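Local coordinates for protein glyoxalase-related enzyme, AraC type (Clostridium phytofermentans, PDB 3BT3) that is of unknown function but, as a glyoxalase-related VOC-superfamily domain, probably of an AraC-type transcription regulator, may bind a small ligand, at residues T121-C129 against C137-I145. Numbering follows the deposited sequence.
Sequences TQPWGAREC and CILRFFESI
A bend at chi3 (57°) turns the end of Arg-140 across to Glu-128, whose chain runs out straight beyond CG to meet it, while Phe-142, with CG held between its backbone N and carbonyl carbon (chi1 70°), turns one ring face toward the edge of Trp-124. The guanidinium grips the carboxylate side-on: Arg-140 NH2 reaches Glu-128 OE1 at 2.8 Å, almost straight and in the guanidinium plane, and Arg-140 NE reaches Glu-128 OE2 at 2.9 Å, somewhat tilted from that plane. Both oxygens use their syn lone pairs and the two groups lie nearly coplanar, so the paired bonds restrict rotation of each and probably compensate the charge of the buried Glu-128. Arg-140 also packs on Phe-84 of the second subunit. Trp-124 drives the edge of its six-membered ring onto the face of Phe-142 in a T-shaped stack, planes at 76°, with Trp-124 CH2 3.7 Å from Phe-142 CG. The small Ala-126 suits a non-hydrogen-bonded pair with Ser-144, where the CA atoms come within 3.8 Å. On the other sheet face, water 1 accepts from Arg-127 NH2 and donates weakly to Glu-143 OE2; Arg-127 has its salt bridge with Asp-102, and Glu-143 OE2 takes the N-H of Ile-101, near the start of helix 101-110. Arg-127 and Glu-143 exchange two backbone hydrogen bonds, N of Arg-127 lying 2.7 Å from O of Glu-143, and Cys-129 pairs likewise with Phe-141. Gly-125 makes the turn at a positive phi that suits a residue lacking CB; Gly-125 O accepts from Ile-145 N at 3.0 Å. Strands 126-132 and 138-144 form an antiparallel hairpin at the middle of a mixed sheet, flanked by strands 120-122 and 92-99, the βαβββ module typical of the VOC fold.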
loop_
_atom_site.group_PDB
_atom_site.type_symbol
_atom_site.label_atom_id
_atom_site.label_comp_id
_atom_site.label_asym_id
_atom_site.label_seq_id
_atom_site.Cartn_x
_atom_site.Cartn_y
_atom_site.Cartn_z
ATOM N N THR A 121 -14.041 -12.711 14.255
ATOM C CA THR A 121 -13.898 -11.471 15.005
ATOM C C THR A 121 -12.522 -11.255 15.641
ATOM O O THR A 121 -12.000 -12.113 16.353
ATOM C CB THR A 121 -14.989 -11.393 16.090
ATOM O OG1 THR A 121 -16.275 -11.579 15.483
ATOM C CG2 THR A 121 -14.959 -10.036 16.789
ATOM N N GLN A 122 -11.938 -10.094 15.366
ATOM C CA GLN A 122 -10.629 -9.735 15.904
ATOM C C GLN A 122 -10.758 -9.045 17.261
ATOM O O GLN A 122 -11.716 -8.315 17.513
ATOM C CB GLN A 122 -9.894 -8.801 14.939
ATOM C CG GLN A 122 -9.366 -9.465 13.683
ATOM C CD GLN A 122 -8.198 -10.396 13.952
ATOM O OE1 GLN A 122 -7.539 -10.863 13.025
ATOM N NE2 GLN A 122 -7.940 -10.674 15.220
ATOM N N PRO A 123 -9.775 -9.255 18.150
ATOM C CA PRO A 123 -9.824 -8.632 19.476
ATOM C C PRO A 123 -9.931 -7.125 19.374
ATOM O O PRO A 123 -10.553 -6.494 20.221
ATOM C CB PRO A 123 -8.507 -9.053 20.111
ATOM C CG PRO A 123 -8.177 -10.341 19.406
ATOM C CD PRO A 123 -8.542 -10.042 17.984
ATOM N N TRP A 124 -9.338 -6.550 18.329
ATOM C CA TRP A 124 -9.369 -5.100 18.172
ATOM C C TRP A 124 -10.652 -4.478 17.657
ATOM O O TRP A 124 -10.647 -3.324 17.238
ATOM C CB TRP A 124 -8.190 -4.606 17.321
ATOM C CG TRP A 124 -7.835 -5.458 16.134
ATOM C CD1 TRP A 124 -7.088 -6.606 16.140
ATOM C CD2 TRP A 124 -8.197 -5.221 14.769
ATOM N NE1 TRP A 124 -6.961 -7.093 14.862
ATOM C CE2 TRP A 124 -7.630 -6.264 13.999
ATOM C CE3 TRP A 124 -8.944 -4.228 14.120
ATOM C CZ2 TRP A 124 -7.792 -6.348 12.606
ATOM C CZ3 TRP A 124 -9.107 -4.308 12.728
ATOM C CH2 TRP A 124 -8.528 -5.363 11.990
ATOM N N GLY A 125 -11.748 -5.229 17.678
ATOM C CA GLY A 125 -13.022 -4.666 17.258
ATOM C C GLY A 125 -13.465 -4.729 15.805
ATOM O O GLY A 125 -14.154 -3.816 15.326
ATOM N N ALA A 126 -13.101 -5.791 15.093
ATOM C CA ALA A 126 -13.520 -5.912 13.703
ATOM C C ALA A 126 -13.633 -7.354 13.233
ATOM O O ALA A 126 -12.999 -8.265 13.773
ATOM C CB ALA A 126 -12.556 -5.153 12.797
ATOM N N ARG A 127 -14.464 -7.563 12.223
ATOM C CA ARG A 127 -14.601 -8.891 11.664
ATOM C C ARG A 127 -13.663 -8.905 10.464
ATOM O O ARG A 127 -13.546 -7.917 9.742
ATOM C CB ARG A 127 -16.047 -9.166 11.248
ATOM C CG ARG A 127 -16.990 -9.346 12.433
ATOM C CD ARG A 127 -18.156 -10.247 12.075
ATOM N NE ARG A 127 -18.994 -9.642 11.057
ATOM C CZ ARG A 127 -19.761 -10.321 10.212
ATOM N NH1 ARG A 127 -19.805 -11.648 10.251
ATOM N NH2 ARG A 127 -20.479 -9.660 9.313
ATOM N N GLU A 128 -12.964 -10.012 10.263
ATOM C CA GLU A 128 -12.051 -10.079 9.148
ATOM C C GLU A 128 -11.973 -11.456 8.512
ATOM O O GLU A 128 -12.507 -12.435 9.031
ATOM C CB GLU A 128 -10.658 -9.621 9.595
ATOM C CG GLU A 128 -9.597 -10.701 9.693
ATOM C CD GLU A 128 -8.181 -10.121 9.717
ATOM O OE1 GLU A 128 -7.909 -9.249 10.572
ATOM O OE2 GLU A 128 -7.344 -10.535 8.882
ATOM N N CYS A 129 -11.332 -11.493 7.353
ATOM C CA CYS A 129 -11.098 -12.719 6.616
ATOM C C CYS A 129 -9.996 -12.365 5.634
ATOM O O CYS A 129 -9.889 -11.219 5.201
ATOM C CB CYS A 129 -12.354 -13.187 5.869
ATOM S SG CYS A 129 -12.801 -12.222 4.413
ATOM N N CYS A 137 -0.076 -14.120 -2.684
ATOM C CA CYS A 137 -0.076 -13.134 -1.603
ATOM C C CYS A 137 -1.363 -13.220 -0.820
ATOM O O CYS A 137 -2.374 -13.743 -1.304
ATOM C CB CYS A 137 0.010 -11.693 -2.111
ATOM S SG CYS A 137 0.774 -11.450 -3.679
ATOM N N ILE A 138 -1.315 -12.653 0.379
ATOM C CA ILE A 138 -2.453 -12.614 1.273
ATOM C C ILE A 138 -3.058 -11.219 1.317
ATOM O O ILE A 138 -2.339 -10.223 1.444
ATOM C CB ILE A 138 -2.049 -12.988 2.725
ATOM C CG1 ILE A 138 -1.425 -14.387 2.767
ATOM C CG2 ILE A 138 -3.254 -12.883 3.636
ATOM C CD1 ILE A 138 -2.279 -15.474 2.144
ATOM N N LEU A 139 -4.379 -11.150 1.217
ATOM C CA LEU A 139 -5.074 -9.878 1.310
ATOM C C LEU A 139 -5.996 -9.967 2.510
ATOM O O LEU A 139 -6.838 -10.872 2.593
ATOM C CB LEU A 139 -5.911 -9.601 0.061
ATOM C CG LEU A 139 -5.189 -9.451 -1.267
ATOM C CD1 LEU A 139 -6.185 -9.046 -2.334
ATOM C CD2 LEU A 139 -4.085 -8.406 -1.135
ATOM N N ARG A 140 -5.839 -9.031 3.437
ATOM C CA ARG A 140 -6.678 -9.001 4.627
ATOM C C ARG A 140 -7.801 -7.985 4.465
ATOM O O ARG A 140 -7.582 -6.846 4.064
ATOM C CB ARG A 140 -5.834 -8.669 5.859
ATOM C CG ARG A 140 -4.793 -9.740 6.188
ATOM C CD ARG A 140 -3.955 -9.378 7.404
ATOM N NE ARG A 140 -4.788 -9.138 8.575
ATOM C CZ ARG A 140 -4.333 -8.686 9.741
ATOM N NH1 ARG A 140 -3.044 -8.425 9.902
ATOM N NH2 ARG A 140 -5.168 -8.492 10.751
ATOM N N PHE A 141 -9.017 -8.416 4.763
ATOM C CA PHE A 141 -10.180 -7.546 4.664
ATOM C C PHE A 141 -10.823 -7.471 6.044
ATOM O O PHE A 141 -10.958 -8.490 6.729
ATOM C CB PHE A 141 -11.175 -8.117 3.652
ATOM C CG PHE A 141 -10.681 -8.080 2.227
ATOM C CD1 PHE A 141 -10.859 -6.943 1.443
ATOM C CD2 PHE A 141 -10.030 -9.176 1.673
ATOM C CE1 PHE A 141 -10.399 -6.898 0.126
ATOM C CE2 PHE A 141 -9.563 -9.142 0.357
ATOM C CZ PHE A 141 -9.749 -8.006 -0.417
ATOM N N PHE A 142 -11.200 -6.276 6.477
ATOM C CA PHE A 142 -11.831 -6.167 7.779
ATOM C C PHE A 142 -12.918 -5.120 7.794
ATOM O O PHE A 142 -12.926 -4.199 6.976
ATOM C CB PHE A 142 -10.786 -5.872 8.874
ATOM C CG PHE A 142 -10.195 -4.490 8.807
ATOM C CD1 PHE A 142 -10.835 -3.415 9.415
ATOM C CD2 PHE A 142 -9.011 -4.261 8.112
ATOM C CE1 PHE A 142 -10.303 -2.126 9.328
ATOM C CE2 PHE A 142 -8.472 -2.982 8.019
ATOM C CZ PHE A 142 -9.121 -1.911 8.629
ATOM N N GLU A 143 -13.854 -5.294 8.720
ATOM C CA GLU A 143 -14.964 -4.369 8.905
ATOM C C GLU A 143 -15.162 -4.247 10.408
ATOM O O GLU A 143 -15.348 -5.252 11.110
ATOM C CB GLU A 143 -16.236 -4.903 8.248
ATOM C CG GLU A 143 -17.388 -3.919 8.282
ATOM C CD GLU A 143 -18.611 -4.401 7.517
ATOM O OE1 GLU A 143 -19.531 -3.582 7.307
ATOM O OE2 GLU A 143 -18.664 -5.589 7.130
ATOM N N SER A 144 -15.100 -3.019 10.908
ATOM C CA SER A 144 -15.257 -2.788 12.334
ATOM C C SER A 144 -16.691 -3.053 12.795
ATOM O O SER A 144 -17.639 -2.935 12.015
ATOM C CB SER A 144 -14.848 -1.358 12.669
ATOM O OG SER A 144 -15.491 -0.444 11.806
ATOM N N ILE A 145 -16.843 -3.425 14.061
ATOM C CA ILE A 145 -18.161 -3.706 14.613
ATOM C C ILE A 145 -18.703 -2.473 15.336
ATOM O O ILE A 145 -19.834 -2.048 15.013
ATOM C CB ILE A 145 -18.121 -4.870 15.621
ATOM C CG1 ILE A 145 -17.098 -5.915 15.190
ATOM C CG2 ILE A 145 -19.501 -5.513 15.708
ATOM C CD1 ILE A 145 -16.902 -7.020 16.210
HETATM O O HOH W 1 -19.792 -6.573 9.657
#